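Local structure of putative aldehyde dehydrogenase (Burkholderia cenocepacia, 4YWE) at residues I43-T47 / T211-A217; R116-F120 / G451-P455. The protein binds calcium and magnesium ions and probably oxidises aldehydes with NAD or NADP as electron acceptor. All blocks are in the same frame, centred on the assembly; numbering follows the deposited sequence.

Interaction 1: I43-T47 / T211-A217; sequences IARGT and TGYGHEA. With EDO (1,2-ethanediol), chain I.
A largely buried contact of backbone and side-chain hydrogen bonds with a salt bridge joins the second strand of the N-terminal 28-33/38-44 hairpin, and residues after it, to the turn into helix 214-223. Residues 43-47 are extended except for an inverse gamma turn centred on R45, with G46 CA 4.4 Å from G212 CA and T47 CA 4.8 Å from A217 CA. T211 (p rotamer) donates from OG1 to A44 O (2.6 Å), and water 1 links T211 OG1 to A44 N (3.0 Å each). G46 N makes a weak hydrogen bond to T211 O (2.9 Å). Both glycines are required sterically: a CB on G46 would strike T211 O, and one on G212 (phi/psi 146/179) the preceding carbonyl O and G46 N. G212, G214 and A217 match GxGxxA, consistent with a Rossmann-type strand-turn-helix, as found in this family. R45, t from chi1 to chi3, forms a side-on, bidentate salt bridge with E216, NE to OE1 3.0 Å and NH2 to OE2 2.9 Å, while Y213 CE2 lies over one guanidinium face. Water 2 joins G46 O, Y213 N and E216 OE1. 1,2-Ethanediol, probably from the crystallisation liquor, donates from O1 to E216 O (2.5 Å, very short).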
# COMPACT_ATOMS: atom_id res chain seq x y z
N ILE A 43 -7.78 -37.02 25.36
CA ILE A 43 -7.46 -36.67 23.98
C ILE A 43 -6.56 -37.73 23.38
O ILE A 43 -5.89 -38.47 24.10
CB ILE A 43 -6.80 -35.28 23.88
CG1 ILE A 43 -5.60 -35.19 24.82
CG2 ILE A 43 -7.81 -34.18 24.20
CD1 ILE A 43 -4.89 -33.85 24.80
N ALA A 44 -6.54 -37.81 22.05
CA ALA A 44 -5.68 -38.75 21.35
C ALA A 44 -4.21 -38.38 21.53
O ALA A 44 -3.82 -37.22 21.34
CB ALA A 44 -6.03 -38.80 19.87
N ARG A 45 -3.39 -39.36 21.89
CA ARG A 45 -1.95 -39.15 22.01
C ARG A 45 -1.30 -39.25 20.63
O ARG A 45 -0.87 -40.32 20.21
CB ARG A 45 -1.33 -40.17 22.97
CG ARG A 45 0.16 -39.98 23.20
CD ARG A 45 0.69 -40.97 24.23
NE ARG A 45 2.12 -40.80 24.45
CZ ARG A 45 2.82 -41.47 25.36
NH1 ARG A 45 2.22 -42.35 26.14
NH2 ARG A 45 4.13 -41.25 25.49
N GLY A 46 -1.25 -38.12 19.93
CA GLY A 46 -0.76 -38.08 18.57
C GLY A 46 0.72 -38.36 18.42
O GLY A 46 1.54 -37.88 19.20
N THR A 47 1.06 -39.13 17.39
CA THR A 47 2.45 -39.45 17.10
C THR A 47 2.76 -39.11 15.64
O THR A 47 1.92 -38.56 14.94
CB THR A 47 2.76 -40.94 17.37
OG1 THR A 47 1.82 -41.76 16.66
CG2 THR A 47 2.67 -41.24 18.85
N THR A 211 -3.94 -33.76 18.24
CA THR A 211 -3.63 -33.58 19.65
C THR A 211 -2.44 -34.44 20.04
O THR A 211 -2.10 -35.38 19.32
CB THR A 211 -4.82 -33.92 20.56
OG1 THR A 211 -5.23 -35.28 20.32
CG2 THR A 211 -5.99 -32.99 20.28
N GLY A 212 -1.80 -34.13 21.16
CA GLY A 212 -0.67 -34.90 21.63
C GLY A 212 0.39 -34.08 22.34
O GLY A 212 0.26 -32.86 22.47
N TYR A 213 1.44 -34.75 22.80
CA TYR A 213 2.52 -34.08 23.51
C TYR A 213 3.38 -33.27 22.55
O TYR A 213 3.51 -33.62 21.38
CB TYR A 213 3.38 -35.09 24.27
CG TYR A 213 2.68 -35.78 25.41
CD1 TYR A 213 2.24 -35.06 26.52
CD2 TYR A 213 2.47 -37.15 25.40
CE1 TYR A 213 1.60 -35.68 27.57
CE2 TYR A 213 1.83 -37.78 26.45
CZ TYR A 213 1.40 -37.04 27.53
OH TYR A 213 0.76 -37.67 28.58
N GLY A 214 3.96 -32.19 23.05
CA GLY A 214 4.84 -31.36 22.26
C GLY A 214 6.08 -32.11 21.78
O GLY A 214 6.51 -31.95 20.64
N HIS A 215 6.64 -32.94 22.66
CA HIS A 215 7.86 -33.67 22.35
C HIS A 215 7.57 -34.89 21.46
O HIS A 215 8.49 -35.58 21.04
CB HIS A 215 8.56 -34.12 23.63
CG HIS A 215 7.85 -35.20 24.37
ND1 HIS A 215 6.92 -34.94 25.36
CD2 HIS A 215 7.93 -36.55 24.29
CE1 HIS A 215 6.46 -36.08 25.84
NE2 HIS A 215 7.06 -37.07 25.21
N GLU A 216 6.30 -35.13 21.18
CA GLU A 216 5.91 -36.21 20.28
C GLU A 216 5.24 -35.66 19.02
O GLU A 216 5.86 -35.58 17.96
CB GLU A 216 4.98 -37.21 20.99
CG GLU A 216 5.68 -38.09 22.01
CD GLU A 216 4.77 -39.15 22.59
OE1 GLU A 216 3.54 -38.94 22.62
OE2 GLU A 216 5.28 -40.21 23.02
N ALA A 217 3.97 -35.28 19.15
CA ALA A 217 3.21 -34.77 18.01
C ALA A 217 3.75 -33.42 17.54
O ALA A 217 3.89 -33.19 16.34
CB ALA A 217 1.74 -34.66 18.37
C1 EDO I . 7.37 -38.39 17.00
O1 EDO I . 7.75 -37.09 17.48
C2 EDO I . 6.37 -39.02 17.96
O2 EDO I . 6.02 -40.33 17.50
O HOH W 1 -8.17 -35.72 20.72
O HOH W 2 1.46 -37.36 21.60

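Interaction 2: R116-F120 / G451-P455; sequences RYFEF and GVELP
V452 sets its CG2 methyl over one face of the Y117 ring, 3.7 Å from the centroid and 12° off the normal, a CH-pi contact. Its CG1 lies 3.5 Å from Y117 CD1 and 3.9 Å from F120 CB, so the valine, in the t rotamer, fits against one turn of helix 104-124. Y117 CA and V452 CA are 6.1 Å apart. In the irregular loop 451-455, G451 has positive phi (68°), and V452 and E453 follow with helix-like angles. Beside this apolar centre, R116 (chi1 t, chi2 p) extends NH2 to E453 OE2 at 2.9 Å in a salt bridge whose hydrogen bond is nearly linear, and NH1 to E119 OE1 at 2.8 Å, while water 3 connects R116 NE (2.7 Å) with E453 OE2 (2.9 Å). The side chain of E453 also packs on F120, CG to CE1 at 3.6 Å. The contact lies at a subunit junction of the tetramer: D126 of a neighbouring subunit forms a salt bridge with R116, and Y135 of a different neighbouring subunit packs on E453. With acidic partners from its own helix, the loop and another subunit, the R116 guanidinium couples helix-loop packing to tetramer assembly.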
# COMPACT_ATOMS: atom_id res chain seq x y z
N ARG A 116 -14.30 -12.74 16.12
CA ARG A 116 -13.85 -11.48 15.55
C ARG A 116 -12.68 -11.72 14.59
O ARG A 116 -12.59 -11.08 13.54
CB ARG A 116 -13.45 -10.49 16.65
CG ARG A 116 -12.89 -9.17 16.15
CD ARG A 116 -13.81 -8.51 15.12
NE ARG A 116 -13.22 -7.29 14.58
CZ ARG A 116 -13.53 -6.76 13.40
NH1 ARG A 116 -14.43 -7.35 12.62
NH2 ARG A 116 -12.94 -5.65 12.99
N TYR A 117 -11.79 -12.64 14.95
CA TYR A 117 -10.69 -13.02 14.08
C TYR A 117 -11.20 -13.52 12.73
O TYR A 117 -10.74 -13.07 11.67
CB TYR A 117 -9.82 -14.10 14.73
CG TYR A 117 -8.77 -13.56 15.67
CD1 TYR A 117 -7.81 -12.67 15.21
CD2 TYR A 117 -8.72 -13.96 16.99
CE1 TYR A 117 -6.84 -12.17 16.06
CE2 TYR A 117 -7.75 -13.47 17.85
CZ TYR A 117 -6.82 -12.58 17.38
OH TYR A 117 -5.85 -12.10 18.23
N PHE A 118 -12.17 -14.43 12.77
CA PHE A 118 -12.72 -15.01 11.55
C PHE A 118 -13.50 -13.98 10.75
O PHE A 118 -13.45 -13.98 9.52
CB PHE A 118 -13.60 -16.21 11.89
CG PHE A 118 -12.84 -17.41 12.39
CD1 PHE A 118 -11.59 -17.71 11.87
CD2 PHE A 118 -13.36 -18.23 13.37
CE1 PHE A 118 -10.88 -18.81 12.32
CE2 PHE A 118 -12.66 -19.33 13.83
CZ PHE A 118 -11.41 -19.61 13.30
N GLU A 119 -14.20 -13.09 11.44
CA GLU A 119 -14.95 -12.02 10.79
C GLU A 119 -14.02 -11.06 10.06
O GLU A 119 -14.27 -10.68 8.91
CB GLU A 119 -15.79 -11.25 11.81
CG GLU A 119 -16.59 -10.11 11.21
CD GLU A 119 -17.29 -9.27 12.26
OE1 GLU A 119 -16.64 -8.93 13.28
OE2 GLU A 119 -18.48 -8.94 12.08
N PHE A 120 -12.95 -10.66 10.74
CA PHE A 120 -11.99 -9.71 10.19
C PHE A 120 -11.30 -10.28 8.96
O PHE A 120 -11.24 -9.63 7.92
CB PHE A 120 -10.95 -9.33 11.25
CG PHE A 120 -9.91 -8.36 10.77
CD1 PHE A 120 -10.18 -7.00 10.72
CD2 PHE A 120 -8.66 -8.80 10.38
CE1 PHE A 120 -9.22 -6.10 10.28
CE2 PHE A 120 -7.70 -7.91 9.94
CZ PHE A 120 -7.98 -6.56 9.89
N GLY A 451 -7.66 -6.54 20.13
CA GLY A 451 -6.46 -6.23 19.38
C GLY A 451 -6.33 -7.11 18.15
O GLY A 451 -5.22 -7.43 17.73
N VAL A 452 -7.47 -7.49 17.59
CA VAL A 452 -7.50 -8.35 16.41
C VAL A 452 -6.86 -7.64 15.22
O VAL A 452 -6.15 -8.25 14.43
CB VAL A 452 -8.95 -8.78 16.10
CG1 VAL A 452 -9.04 -9.38 14.70
CG2 VAL A 452 -9.44 -9.77 17.14
N GLU A 453 -7.11 -6.34 15.12
CA GLU A 453 -6.60 -5.54 14.01
C GLU A 453 -5.16 -5.09 14.24
O GLU A 453 -4.51 -4.57 13.33
CB GLU A 453 -7.49 -4.31 13.78
CG GLU A 453 -8.96 -4.62 13.53
CD GLU A 453 -9.77 -4.69 14.81
OE1 GLU A 453 -9.22 -5.05 15.87
OE2 GLU A 453 -10.98 -4.37 14.76
N LEU A 454 -4.65 -5.30 15.45
CA LEU A 454 -3.33 -4.80 15.82
C LEU A 454 -2.26 -5.88 15.65
O LEU A 454 -2.26 -6.87 16.37
CB LEU A 454 -3.33 -4.30 17.26
CG LEU A 454 -4.51 -3.41 17.67
CD1 LEU A 454 -4.35 -2.96 19.12
CD2 LEU A 454 -4.64 -2.22 16.74
N PRO A 455 -1.34 -5.67 14.69
CA PRO A 455 -0.23 -6.61 14.46
C PRO A 455 0.56 -6.87 15.74
O PRO A 455 0.98 -5.93 16.42
CB PRO A 455 0.62 -5.89 13.41
CG PRO A 455 -0.36 -5.04 12.67
CD PRO A 455 -1.31 -4.55 13.74
O HOH W 3 -12.38 -5.96 16.77

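Overall arrangement
From the N terminus the chain first passes through strand 38-44 and residues 43-47, then follows helix 104-124 through residues 116-120. Interaction 1 closes its loop at residues 211-217, after 163 intervening residues rich in helix; interaction 2 closes much later, at the 451-455 loop between strands 440-443 and 463-464. Because 116-120 falls inside the first loop and 451-455 beyond it, the two closures cross rather than nest. They do not touch, with centres about 29 Å apart and nearest atoms about 16 Å apart. Interaction 1 ties the N-terminal hairpin to helix 214-223, while interaction 2 joins helix 104-124 to a late loop close to neighbouring subunits.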